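Local coordinates for protein dipeptide Epimerase (Enterococcus faecalis V583, PDB 3JVA) that belongs to the mandelate racemase/muconate lactonizing enzyme family and binds a magnesium ion in its enolase-like barrel domain, at residues B[12-17]-B[324-329]; B[29-34]-B[295-300]; B[138-143]-B[170-175]; B[235-240]-B[257-262]; B[285-290]-B[311-316]. All blocks are in the same frame, centred on the assembly; numbering follows the deposited sequence.

In the fold
The contacts fall into two pairs and an outlier. Interactions 1 and 2, centres 10 Å apart, lie on neighbouring strands 3-21 and 29-38 of the antiparallel sheet, and each ties this N-terminal domain to a loop or helix start of the barrel domain. Interactions 4 and 5, centres 11 Å apart, lie across the chain's centre, where strands 236-239, 260-263, 287-290 and 314-317 follow one another in the barrel sheet. Interaction 3 joins two outer helices, at least 24 Å between centres from every other contact. Along the chain, interactions 3, 4 and 5 close in series and interactions 2 and 5 interleave; interaction 1, whose second segment comes last, brings the chain back to the N-terminal domain.

Interaction 1: residues B[12-17]-B[324-329]; sequences KIKLKE and GLETAP
In I13, a chi1 of -61° sets CG1 beside the backbone N and leaves CG2 anti to it, facing L325; in E326, a bend at chi2 (-68°) brings CD toward K16. The branches of I13 share the work. CG2 touches L325 CB at 3.8 Å and also abuts the carbonyl oxygen of T327, while CD1 reaches P329 CB at 3.8 Å and the methyl of T327; I13 crosses all three of these side chains at about a right angle. K14 and E326 instead lie side by side, pointing the same way, with their aliphatic parts in contact (K14 CB to E326 CG, 3.8 Å).

Two backbone hydrogen bonds fasten the chains around the single bridge between L15 and L325. E326 N donates to K14 O at 2.9 Å, and K16 N to G324 O at 2.8 Å, the latter nearly straight (168° at the hydrogen). K16 then runs extended beyond CG over G324, placing CE 3.4 Å from L325 O; its NZ bonds to F323 O and to a water that also lies within hydrogen-bonding distance of L325 O. A second water joins L15 O to E326 OE1.

The arrangement illustrates how a long-range contact can splice two domains at their surface, a loop following barrel strand 314-317 being laid against strand 3-21 of the N-terminal sheet. On the sheet side, I13 pairs through its backbone with A29 of strand 29-38 and L15 with E27 of strand 24-27, while L325 packs on T297 just ahead of helix 298-310.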
# COMPACT_ATOMS: atom_id res chain seq x y z
N LYS B 12 8.28 18.40 -48.53
CA LYS B 12 9.06 17.19 -48.75
C LYS B 12 10.51 17.59 -48.97
O LYS B 12 10.84 18.27 -49.95
CB LYS B 12 8.52 16.44 -49.98
CG LYS B 12 7.05 16.07 -49.87
CD LYS B 12 6.61 15.24 -51.07
CE LYS B 12 5.14 14.86 -50.97
NZ LYS B 12 4.70 14.07 -52.15
N ILE B 13 11.37 17.17 -48.06
CA ILE B 13 12.79 17.50 -48.13
C ILE B 13 13.60 16.22 -48.10
O ILE B 13 13.49 15.43 -47.17
CB ILE B 13 13.19 18.40 -46.92
CG1 ILE B 13 12.39 19.71 -46.94
CG2 ILE B 13 14.68 18.69 -46.97
CD1 ILE B 13 12.81 20.68 -48.04
N LYS B 14 14.43 16.03 -49.13
CA LYS B 14 15.25 14.83 -49.20
C LYS B 14 16.24 14.78 -48.04
O LYS B 14 16.76 15.82 -47.61
CB LYS B 14 16.02 14.80 -50.53
CG LYS B 14 16.71 13.48 -50.79
CD LYS B 14 17.37 13.46 -52.16
CE LYS B 14 17.87 12.06 -52.49
NZ LYS B 14 16.74 11.09 -52.45
N LEU B 15 16.48 13.58 -47.52
CA LEU B 15 17.41 13.38 -46.42
C LEU B 15 18.79 13.01 -46.96
O LEU B 15 18.90 12.29 -47.95
CB LEU B 15 16.93 12.24 -45.51
CG LEU B 15 15.58 12.36 -44.79
CD1 LEU B 15 15.26 11.04 -44.09
CD2 LEU B 15 15.63 13.50 -43.77
N LYS B 16 19.84 13.50 -46.30
CA LYS B 16 21.21 13.20 -46.72
C LYS B 16 21.47 11.70 -46.56
O LYS B 16 22.17 11.09 -47.36
CB LYS B 16 22.22 13.99 -45.88
CG LYS B 16 22.24 15.48 -46.16
CD LYS B 16 23.20 16.20 -45.23
CE LYS B 16 23.22 17.70 -45.48
NZ LYS B 16 24.11 18.40 -44.51
N GLU B 17 20.90 11.12 -45.51
CA GLU B 17 21.05 9.69 -45.24
C GLU B 17 19.69 9.08 -44.96
O GLU B 17 18.92 9.60 -44.17
CB GLU B 17 21.96 9.46 -44.02
CG GLU B 17 23.38 10.01 -44.17
CD GLU B 17 24.28 9.66 -42.99
OE1 GLU B 17 25.43 10.13 -42.97
OE2 GLU B 17 23.83 8.92 -42.09
N GLY B 324 20.50 16.93 -41.30
CA GLY B 324 20.36 15.87 -42.27
C GLY B 324 19.47 16.19 -43.46
O GLY B 324 19.09 15.29 -44.22
N LEU B 325 19.13 17.47 -43.63
CA LEU B 325 18.27 17.90 -44.73
C LEU B 325 19.09 18.33 -45.94
O LEU B 325 20.10 19.01 -45.80
CB LEU B 325 17.39 19.07 -44.28
CG LEU B 325 16.47 18.86 -43.07
CD1 LEU B 325 15.69 20.14 -42.81
CD2 LEU B 325 15.52 17.70 -43.32
N GLU B 326 18.66 17.95 -47.14
CA GLU B 326 19.37 18.33 -48.36
C GLU B 326 19.20 19.80 -48.68
O GLU B 326 20.06 20.41 -49.33
CB GLU B 326 18.91 17.48 -49.54
CG GLU B 326 19.51 16.09 -49.57
CD GLU B 326 21.01 16.10 -49.85
OE1 GLU B 326 21.61 15.01 -49.86
OE2 GLU B 326 21.58 17.20 -50.07
N THR B 327 18.09 20.38 -48.24
CA THR B 327 17.85 21.80 -48.48
C THR B 327 16.87 22.31 -47.43
O THR B 327 16.15 21.52 -46.81
CB THR B 327 17.31 22.04 -49.92
OG1 THR B 327 17.40 23.43 -50.24
CG2 THR B 327 15.86 21.58 -50.04
N ALA B 328 16.85 23.62 -47.21
CA ALA B 328 15.97 24.23 -46.21
C ALA B 328 14.59 24.54 -46.77
O ALA B 328 14.46 25.17 -47.82
CB ALA B 328 16.60 25.49 -45.67
N PRO B 329 13.53 24.11 -46.07
CA PRO B 329 12.16 24.37 -46.52
C PRO B 329 11.72 25.81 -46.30
O PRO B 329 10.74 26.27 -46.90
CB PRO B 329 11.34 23.36 -45.71
CG PRO B 329 12.10 23.30 -44.40
CD PRO B 329 13.55 23.27 -44.86
O HOH W 1 20.57 12.69 -50.35
O HOH W 2 21.76 19.94 -43.87
O HOH W 3 19.93 12.60 -43.11

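Interaction 2: residues B[29-34]-B[295-300]; sequences ADSAIV and EETTIG
A29 and E295 bring their CA atoms to 4.3 Å, and from there the two chains run in directions 39° apart, spreading until I33 and I299 are 8.2 Å apart at CA. E295 bridges the close end with its carboxylate: OE1 accepts the backbone N-H of D30 at 2.8 Å, almost straight at 173°, from the anti side and somewhat out of the carboxylate plane. The D30 carboxylate stays nearby, its plane turned 60° against that of E295, but its OD1 is bonded to S28 OG. Both groups would carry negative charge, so the pairing of E295 with a backbone N-H probably eases their proximity.

As in the enolase superfamily, the N-terminal domain packs over loops at the C-terminal ends of the barrel strands; here the loop between strand 287-290 and helix 298-310 lies on strand 29-38. E47, from neighbouring strand 43-48, knits the two sides together, hydrogen-bonded to S31 OG and T297 OG1 through OE2 and to G300 N through OE1.

S31 turns CB onto E295 O at 3.4 Å, a carbonyl oxygen that is buried with no partner in the model. T297 offers its methyl, CG2, to A29 CB at 4.0 Å. At the wide end both isoleucines reach in, I299 CD1 meeting I33 CG2 at 3.6 Å; I299, in the first turn of helix 298-310, passes I33 of strand 29-38 obliquely.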
# COMPACT_ATOMS: atom_id res chain seq x y z
N ALA B 29 11.94 13.77 -45.63
CA ALA B 29 11.22 14.27 -44.47
C ALA B 29 9.98 14.95 -45.03
O ALA B 29 10.05 16.06 -45.54
CB ALA B 29 12.06 15.26 -43.71
N ASP B 30 8.84 14.26 -44.94
CA ASP B 30 7.60 14.80 -45.46
C ASP B 30 6.70 15.24 -44.31
O ASP B 30 6.18 14.41 -43.56
CB ASP B 30 6.91 13.75 -46.34
CG ASP B 30 7.80 13.26 -47.47
OD1 ASP B 30 8.77 13.97 -47.82
OD2 ASP B 30 7.54 12.17 -48.02
N SER B 31 6.52 16.55 -44.18
CA SER B 31 5.71 17.11 -43.10
C SER B 31 4.69 18.13 -43.57
O SER B 31 4.62 18.48 -44.75
CB SER B 31 6.62 17.78 -42.07
OG SER B 31 7.39 18.80 -42.69
N ALA B 32 3.91 18.62 -42.62
CA ALA B 32 2.90 19.62 -42.90
C ALA B 32 3.43 20.94 -42.37
O ALA B 32 3.95 21.00 -41.26
CB ALA B 32 1.59 19.26 -42.20
N ILE B 33 3.35 21.99 -43.18
CA ILE B 33 3.80 23.31 -42.75
C ILE B 33 2.59 24.23 -42.78
O ILE B 33 1.88 24.31 -43.78
CB ILE B 33 4.93 23.87 -43.64
CG1 ILE B 33 6.22 23.08 -43.39
CG2 ILE B 33 5.16 25.35 -43.34
CD1 ILE B 33 7.43 23.57 -44.17
N VAL B 34 2.35 24.91 -41.67
CA VAL B 34 1.22 25.81 -41.55
C VAL B 34 1.65 27.26 -41.43
O VAL B 34 2.71 27.57 -40.89
CB VAL B 34 0.36 25.47 -40.30
CG1 VAL B 34 -0.84 26.42 -40.21
CG2 VAL B 34 -0.12 24.04 -40.38
N GLU B 295 10.89 12.94 -39.31
CA GLU B 295 10.25 13.71 -40.37
C GLU B 295 9.86 15.16 -40.08
O GLU B 295 8.87 15.65 -40.62
CB GLU B 295 9.05 12.94 -40.92
CG GLU B 295 9.44 11.57 -41.48
CD GLU B 295 8.56 11.11 -42.63
OE1 GLU B 295 8.62 11.73 -43.71
OE2 GLU B 295 7.82 10.12 -42.45
N GLU B 296 10.61 15.84 -39.21
CA GLU B 296 10.31 17.25 -39.00
C GLU B 296 11.52 18.03 -39.49
O GLU B 296 12.59 17.45 -39.75
CB GLU B 296 9.98 17.58 -37.54
CG GLU B 296 11.05 17.35 -36.50
CD GLU B 296 10.53 17.72 -35.12
OE1 GLU B 296 10.27 18.93 -34.89
OE2 GLU B 296 10.36 16.82 -34.29
N THR B 297 11.37 19.33 -39.63
CA THR B 297 12.45 20.13 -40.17
C THR B 297 12.71 21.44 -39.44
O THR B 297 12.54 21.53 -38.23
CB THR B 297 12.18 20.40 -41.68
OG1 THR B 297 10.93 21.08 -41.83
CG2 THR B 297 12.08 19.07 -42.43
N THR B 298 13.12 22.46 -40.19
CA THR B 298 13.46 23.75 -39.61
C THR B 298 12.49 24.35 -38.60
O THR B 298 12.90 24.75 -37.51
CB THR B 298 13.71 24.77 -40.73
OG1 THR B 298 14.66 24.23 -41.66
CG2 THR B 298 14.25 26.07 -40.16
N ILE B 299 11.21 24.42 -38.95
CA ILE B 299 10.24 25.01 -38.03
C ILE B 299 10.12 24.24 -36.71
O ILE B 299 10.21 24.82 -35.63
CB ILE B 299 8.86 25.11 -38.69
CG1 ILE B 299 8.95 26.00 -39.93
CG2 ILE B 299 7.85 25.68 -37.69
CD1 ILE B 299 7.70 25.98 -40.80
N GLY B 300 9.93 22.93 -36.81
CA GLY B 300 9.82 22.12 -35.60
C GLY B 300 11.06 22.22 -34.73
O GLY B 300 10.97 22.34 -33.51

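Interaction 3: residues B[138-143]-B[170-175]; sequences DEPNVM and IARVKA
The methyl of A171 lies against the ring of P140, its CB 3.8 Å from P140 CG, while A171 O sits near P140 CB. This opens a contact between two successive outer helices of the barrel, 140-152 and 166-180, separated in sequence by strand 157-161 in the repeating strand-helix order of this fold.

R172 follows and carries the polar part. Its chain, extended from CG to NE, crosses toward the loop that precedes helix 140-152, where NE donates to D138 O at 3.0 Å with an angle of 151° at the hydrogen. That oxygen lies at the edge of the guanidinium, near its plane, and NH1 has a separate, weak bond to T164 OG1. M143 backs the same arm: its SD rests 3.5 Å from R172 CD, and the same sulfur accepts a weak hydrogen bond from D138 N. The carboxylate of D138 is engaged as well, OD2 accepting at 2.6 Å from the backbone N of E139, the residue at the N-cap position of helix 140-152.

One helical turn on from A171, A175 closes the sequence, its CB 3.8 Å from P140 CB and 3.6 Å from P140 O.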
# COMPACT_ATOMS: atom_id res chain seq x y z
N ASP B 138 25.46 1.97 -38.85
CA ASP B 138 26.30 1.48 -39.93
C ASP B 138 27.37 0.60 -39.29
O ASP B 138 27.34 0.36 -38.08
CB ASP B 138 26.93 2.67 -40.66
CG ASP B 138 27.30 2.36 -42.09
OD1 ASP B 138 27.30 3.29 -42.92
OD2 ASP B 138 27.60 1.18 -42.40
N GLU B 139 28.31 0.10 -40.09
CA GLU B 139 29.38 -0.73 -39.54
C GLU B 139 30.15 0.07 -38.50
O GLU B 139 30.27 1.29 -38.61
CB GLU B 139 30.32 -1.19 -40.65
CG GLU B 139 29.68 -2.15 -41.64
CD GLU B 139 29.02 -3.35 -40.95
OE1 GLU B 139 29.72 -4.06 -40.19
OE2 GLU B 139 27.82 -3.57 -41.17
N PRO B 140 30.67 -0.60 -37.46
CA PRO B 140 31.43 0.07 -36.40
C PRO B 140 32.47 1.07 -36.90
O PRO B 140 32.49 2.23 -36.48
CB PRO B 140 32.07 -1.10 -35.65
CG PRO B 140 31.02 -2.16 -35.76
CD PRO B 140 30.60 -2.05 -37.21
N ASN B 141 33.32 0.61 -37.81
CA ASN B 141 34.37 1.44 -38.38
C ASN B 141 33.85 2.71 -39.06
O ASN B 141 34.46 3.77 -38.96
CB ASN B 141 35.19 0.61 -39.37
CG ASN B 141 34.33 -0.36 -40.16
OD1 ASN B 141 33.75 -1.29 -39.59
ND2 ASN B 141 34.25 -0.15 -41.46
N VAL B 142 32.72 2.59 -39.75
CA VAL B 142 32.13 3.74 -40.43
C VAL B 142 31.57 4.73 -39.42
O VAL B 142 31.79 5.93 -39.53
CB VAL B 142 31.01 3.31 -41.39
CG1 VAL B 142 30.35 4.53 -42.01
CG2 VAL B 142 31.58 2.41 -42.48
N MET B 143 30.85 4.22 -38.42
CA MET B 143 30.29 5.10 -37.40
C MET B 143 31.41 5.80 -36.64
O MET B 143 31.29 6.96 -36.26
CB MET B 143 29.42 4.30 -36.43
CG MET B 143 28.21 3.64 -37.08
SD MET B 143 27.05 2.97 -35.87
CE MET B 143 26.32 4.50 -35.25
N ILE B 170 27.41 -3.43 -28.94
CA ILE B 170 28.71 -3.31 -28.29
C ILE B 170 29.83 -2.96 -29.27
O ILE B 170 30.67 -2.12 -28.98
CB ILE B 170 29.06 -4.61 -27.53
CG1 ILE B 170 28.13 -4.75 -26.32
CG2 ILE B 170 30.52 -4.59 -27.09
CD1 ILE B 170 28.32 -6.03 -25.53
N ALA B 171 29.82 -3.61 -30.43
CA ALA B 171 30.84 -3.37 -31.45
C ALA B 171 30.87 -1.91 -31.88
O ALA B 171 31.94 -1.30 -32.01
CB ALA B 171 30.60 -4.27 -32.65
N ARG B 172 29.69 -1.34 -32.11
CA ARG B 172 29.58 0.05 -32.53
C ARG B 172 30.01 1.01 -31.42
O ARG B 172 30.78 1.93 -31.66
CB ARG B 172 28.14 0.36 -32.95
CG ARG B 172 27.74 -0.30 -34.25
CD ARG B 172 26.26 -0.19 -34.53
NE ARG B 172 25.92 -0.86 -35.79
CZ ARG B 172 24.84 -1.61 -35.98
NH1 ARG B 172 23.97 -1.79 -34.99
NH2 ARG B 172 24.62 -2.17 -37.16
N VAL B 173 29.52 0.78 -30.21
CA VAL B 173 29.87 1.64 -29.09
C VAL B 173 31.37 1.58 -28.82
O VAL B 173 32.01 2.60 -28.57
CB VAL B 173 29.09 1.25 -27.82
CG1 VAL B 173 29.60 2.03 -26.62
CG2 VAL B 173 27.60 1.52 -28.02
N LYS B 174 31.93 0.38 -28.89
CA LYS B 174 33.36 0.18 -28.67
C LYS B 174 34.19 0.99 -29.66
O LYS B 174 35.11 1.70 -29.27
CB LYS B 174 33.70 -1.30 -28.81
CG LYS B 174 35.19 -1.60 -28.73
CD LYS B 174 35.49 -3.07 -29.00
CE LYS B 174 34.87 -3.96 -27.94
NZ LYS B 174 35.18 -5.40 -28.17
N ALA B 175 33.86 0.87 -30.94
CA ALA B 175 34.57 1.58 -32.01
C ALA B 175 34.47 3.09 -31.84
O ALA B 175 35.46 3.81 -31.96
CB ALA B 175 34.02 1.16 -33.37

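Interaction 4: residues B[235-240]-B[257-262]; sequences TTIMAD and TVDVIN. With MG (magnesium ion), chain O.
From its CB outward, D259 meets I237 and T236 where the strand pair begins. The CB sits 3.8 Å from the methyl CG2 of T236 and close to I237 O. CG, anti to its own carbonyl carbon (chi1 -62°), passes the I237 N-H. At the tip, OD2 accepts that N-H at 2.8 Å, nearly straight (170°) and through its anti lone pair; the same oxygen also meets K197 of the second subunit in a salt bridge.

The backbone of D259 joins in: D259 N and V260 N both donate to I237 O, at 2.9 and 3.2 Å. Regular parallel pairing follows, A239 N to V260 O and N262 N to A239 O. On the face with M238 and V260, M238 lays SD against N262 CB at 3.6 Å; on the other face, A239 CB packs on V258 CG1.

Just past its strand, D240 binds the magnesium ion through OD2 at 2.0 Å. D189, E215 and three waters complete the coordination, at the C-terminal end of the barrel strands, while D240 OD1 is held by a salt bridge to K267. N262 lies alongside, pointing the same way, with its amide turned 68° from the carboxylate.

The whole is a parallel beta-alpha-beta unit of the barrel, linked by helix 246-255: strand 213-215 flanks 236-239, strand 287-290 flanks 260-263, and helix 223-232 packs on I237 and V258.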
# COMPACT_ATOMS: atom_id res chain seq x y z
N THR B 235 23.22 3.41 -14.72
CA THR B 235 23.07 4.28 -15.88
C THR B 235 21.75 5.05 -15.86
O THR B 235 20.70 4.49 -15.52
CB THR B 235 23.16 3.48 -17.19
OG1 THR B 235 24.45 2.87 -17.30
CG2 THR B 235 22.94 4.39 -18.39
N THR B 236 21.82 6.33 -16.21
CA THR B 236 20.64 7.19 -16.27
C THR B 236 19.66 6.63 -17.30
O THR B 236 20.03 6.38 -18.45
CB THR B 236 21.03 8.62 -16.68
OG1 THR B 236 21.84 9.20 -15.66
CG2 THR B 236 19.78 9.48 -16.91
N ILE B 237 18.40 6.44 -16.89
CA ILE B 237 17.37 5.91 -17.78
C ILE B 237 16.39 7.02 -18.12
O ILE B 237 15.89 7.71 -17.23
CB ILE B 237 16.60 4.75 -17.13
CG1 ILE B 237 17.56 3.60 -16.82
CG2 ILE B 237 15.50 4.27 -18.07
CD1 ILE B 237 18.25 3.04 -18.05
N MET B 238 16.10 7.18 -19.41
CA MET B 238 15.19 8.21 -19.88
C MET B 238 13.98 7.65 -20.60
O MET B 238 14.09 6.72 -21.41
CB MET B 238 15.94 9.17 -20.82
CG MET B 238 15.06 10.19 -21.54
SD MET B 238 16.07 11.36 -22.50
CE MET B 238 16.92 10.28 -23.57
N ALA B 239 12.81 8.20 -20.29
CA ALA B 239 11.59 7.76 -20.95
C ALA B 239 11.39 8.61 -22.20
O ALA B 239 11.60 9.82 -22.17
CB ALA B 239 10.39 7.92 -20.02
N ASP B 240 11.01 7.98 -23.30
CA ASP B 240 10.73 8.70 -24.54
C ASP B 240 9.29 8.34 -24.92
O ASP B 240 8.36 9.05 -24.55
CB ASP B 240 11.69 8.30 -25.66
CG ASP B 240 11.44 9.09 -26.95
OD1 ASP B 240 10.40 9.77 -27.06
OD2 ASP B 240 12.29 9.04 -27.87
N THR B 257 9.19 6.20 -12.21
CA THR B 257 9.57 5.27 -13.26
C THR B 257 10.94 5.48 -13.91
O THR B 257 11.62 4.50 -14.24
CB THR B 257 8.52 5.27 -14.40
OG1 THR B 257 7.20 5.18 -13.84
CG2 THR B 257 8.74 4.08 -15.33
N VAL B 258 11.35 6.74 -14.10
CA VAL B 258 12.63 7.03 -14.76
C VAL B 258 13.45 8.17 -14.14
O VAL B 258 13.00 8.86 -13.23
CB VAL B 258 12.41 7.39 -16.25
CG1 VAL B 258 11.87 6.20 -17.01
CG2 VAL B 258 11.45 8.58 -16.36
N ASP B 259 14.65 8.35 -14.68
CA ASP B 259 15.55 9.40 -14.21
C ASP B 259 15.36 10.71 -14.98
O ASP B 259 15.55 11.79 -14.44
CB ASP B 259 17.01 8.97 -14.37
CG ASP B 259 17.34 7.75 -13.55
OD1 ASP B 259 17.12 7.79 -12.32
OD2 ASP B 259 17.82 6.76 -14.14
N VAL B 260 14.98 10.58 -16.26
CA VAL B 260 14.81 11.73 -17.14
C VAL B 260 13.67 11.48 -18.12
O VAL B 260 13.36 10.34 -18.45
CB VAL B 260 16.10 11.99 -17.94
CG1 VAL B 260 15.95 13.22 -18.84
CG2 VAL B 260 17.27 12.17 -17.00
N ILE B 261 13.04 12.55 -18.58
CA ILE B 261 11.94 12.42 -19.54
C ILE B 261 12.23 13.22 -20.80
O ILE B 261 12.59 14.39 -20.73
CB ILE B 261 10.60 12.86 -18.90
CG1 ILE B 261 10.18 11.82 -17.86
CG2 ILE B 261 9.53 13.03 -19.98
CD1 ILE B 261 8.93 12.19 -17.07
N ASN B 262 12.06 12.57 -21.95
CA ASN B 262 12.31 13.20 -23.24
C ASN B 262 11.03 13.73 -23.85
O ASN B 262 10.09 12.98 -24.12
CB ASN B 262 12.98 12.19 -24.18
CG ASN B 262 13.57 12.83 -25.43
OD1 ASN B 262 13.89 14.02 -25.44
ND2 ASN B 262 13.74 12.04 -26.48
MG MG O . 13.98 8.03 -28.39
O HOH W 4 13.02 7.33 -30.06
O HOH W 5 14.49 9.64 -29.72
O HOH W 6 13.38 6.28 -27.44

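Interaction 5: residues B[285-290]-B[311-316]; sequences GIECMI and QKNITR
At about a right angle to each other, the side chains of E287 and T315 meet through a hydrogen bond, T315 OG1 donating to E287 OE1 at 2.6 Å from above the carboxylate plane. The same carboxylate stands almost perpendicular, at 85°, to the amide of N313. That amide is committed elsewhere: ND2 donates in its own plane to I286 O at 2.9 Å, on a lone pair of the carbonyl, and also bonds to N278.

M289 and R316 likewise cross at about a right angle, M289 CG resting 3.5 Å from R316 CB. Beyond this, R316 sends NE to a salt bridge with E212, whereas E287 OE1 is only a long ion pair from NH1; one water accepts from NH1 in the guanidinium plane and makes a weak bond to OE1. I290 and I314 pass obliquely, touching by their CG2 methyls at 3.9 Å.

C288 is bridged to I314, its N donating to N313 O at 2.9 Å; the register then slips by one, so that M289 pairs with R316 and T315 is the extra residue of a beta bulge.

These strands form a beta-alpha-beta unit through helix 298-310, which packs on I290 and I314. Helix 271-284 lies against C288, and strand 260-263 continues the barrel sheet beyond strand 287-290.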
# COMPACT_ATOMS: atom_id res chain seq x y z
N GLY B 285 11.63 16.88 -9.53
CA GLY B 285 13.07 16.76 -9.46
C GLY B 285 13.66 15.91 -10.58
O GLY B 285 14.74 15.32 -10.44
N ILE B 286 12.94 15.85 -11.70
CA ILE B 286 13.36 15.08 -12.86
C ILE B 286 13.68 16.03 -14.00
O ILE B 286 12.88 16.91 -14.33
CB ILE B 286 12.22 14.13 -13.30
CG1 ILE B 286 11.98 13.08 -12.20
CG2 ILE B 286 12.55 13.47 -14.63
CD1 ILE B 286 10.87 12.11 -12.52
N GLU B 287 14.86 15.89 -14.60
CA GLU B 287 15.23 16.75 -15.71
C GLU B 287 14.59 16.28 -17.01
O GLU B 287 14.19 15.11 -17.13
CB GLU B 287 16.76 16.81 -15.87
CG GLU B 287 17.45 17.68 -14.84
CD GLU B 287 18.97 17.64 -14.94
OE1 GLU B 287 19.50 17.36 -16.03
OE2 GLU B 287 19.63 17.91 -13.92
N CYS B 288 14.50 17.20 -17.97
CA CYS B 288 13.91 16.89 -19.27
C CYS B 288 14.89 17.10 -20.42
O CYS B 288 15.80 17.93 -20.34
CB CYS B 288 12.69 17.78 -19.54
SG CYS B 288 11.21 17.33 -18.61
N MET B 289 14.71 16.32 -21.47
CA MET B 289 15.50 16.49 -22.68
C MET B 289 14.43 16.76 -23.71
O MET B 289 13.26 16.46 -23.48
CB MET B 289 16.26 15.22 -23.07
CG MET B 289 16.99 15.36 -24.40
SD MET B 289 18.15 13.99 -24.76
CE MET B 289 17.12 12.91 -25.71
N ILE B 290 14.80 17.35 -24.84
CA ILE B 290 13.82 17.57 -25.88
C ILE B 290 14.43 17.02 -27.16
O ILE B 290 15.60 17.28 -27.47
CB ILE B 290 13.43 19.07 -26.04
CG1 ILE B 290 12.30 19.20 -27.07
CG2 ILE B 290 14.64 19.90 -26.44
CD1 ILE B 290 11.49 20.50 -26.95
N GLN B 311 13.78 27.19 -20.95
CA GLN B 311 13.51 26.46 -19.71
C GLN B 311 14.73 25.81 -19.06
O GLN B 311 15.38 24.97 -19.66
CB GLN B 311 12.45 25.39 -19.98
CG GLN B 311 11.07 25.95 -20.34
CD GLN B 311 10.33 26.49 -19.13
OE1 GLN B 311 10.18 27.70 -18.96
NE2 GLN B 311 9.87 25.58 -18.28
N LYS B 312 15.01 26.19 -17.82
CA LYS B 312 16.15 25.65 -17.09
C LYS B 312 16.14 24.13 -16.96
O LYS B 312 17.18 23.48 -17.11
CB LYS B 312 16.20 26.27 -15.69
CG LYS B 312 17.20 25.62 -14.75
CD LYS B 312 17.14 26.26 -13.37
CE LYS B 312 18.03 25.53 -12.38
NZ LYS B 312 19.44 25.50 -12.84
N ASN B 313 14.97 23.55 -16.70
CA ASN B 313 14.88 22.11 -16.52
C ASN B 313 15.04 21.26 -17.78
O ASN B 313 15.16 20.03 -17.69
CB ASN B 313 13.59 21.74 -15.79
CG ASN B 313 13.65 20.35 -15.20
OD1 ASN B 313 14.51 20.05 -14.36
ND2 ASN B 313 12.74 19.48 -15.63
N ILE B 314 15.01 21.88 -18.96
CA ILE B 314 15.23 21.11 -20.19
C ILE B 314 16.74 21.26 -20.33
O ILE B 314 17.23 22.22 -20.93
CB ILE B 314 14.48 21.72 -21.40
CG1 ILE B 314 12.97 21.68 -21.15
CG2 ILE B 314 14.79 20.90 -22.66
CD1 ILE B 314 12.13 22.21 -22.31
N THR B 315 17.45 20.30 -19.76
CA THR B 315 18.91 20.33 -19.71
C THR B 315 19.67 19.64 -20.83
O THR B 315 20.88 19.78 -20.92
CB THR B 315 19.37 19.72 -18.40
OG1 THR B 315 18.95 18.35 -18.34
CG2 THR B 315 18.76 20.47 -17.23
N ARG B 316 18.95 18.88 -21.66
CA ARG B 316 19.56 18.18 -22.78
C ARG B 316 18.75 18.42 -24.04
O ARG B 316 17.54 18.66 -23.97
CB ARG B 316 19.62 16.67 -22.51
CG ARG B 316 20.50 16.27 -21.33
CD ARG B 316 20.58 14.76 -21.24
NE ARG B 316 21.52 14.28 -20.23
CZ ARG B 316 21.24 14.12 -18.94
NH1 ARG B 316 20.03 14.42 -18.47
NH2 ARG B 316 22.17 13.65 -18.12
O HOH W 7 19.73 14.24 -15.50
O HOH W 8 17.92 16.07 -19.52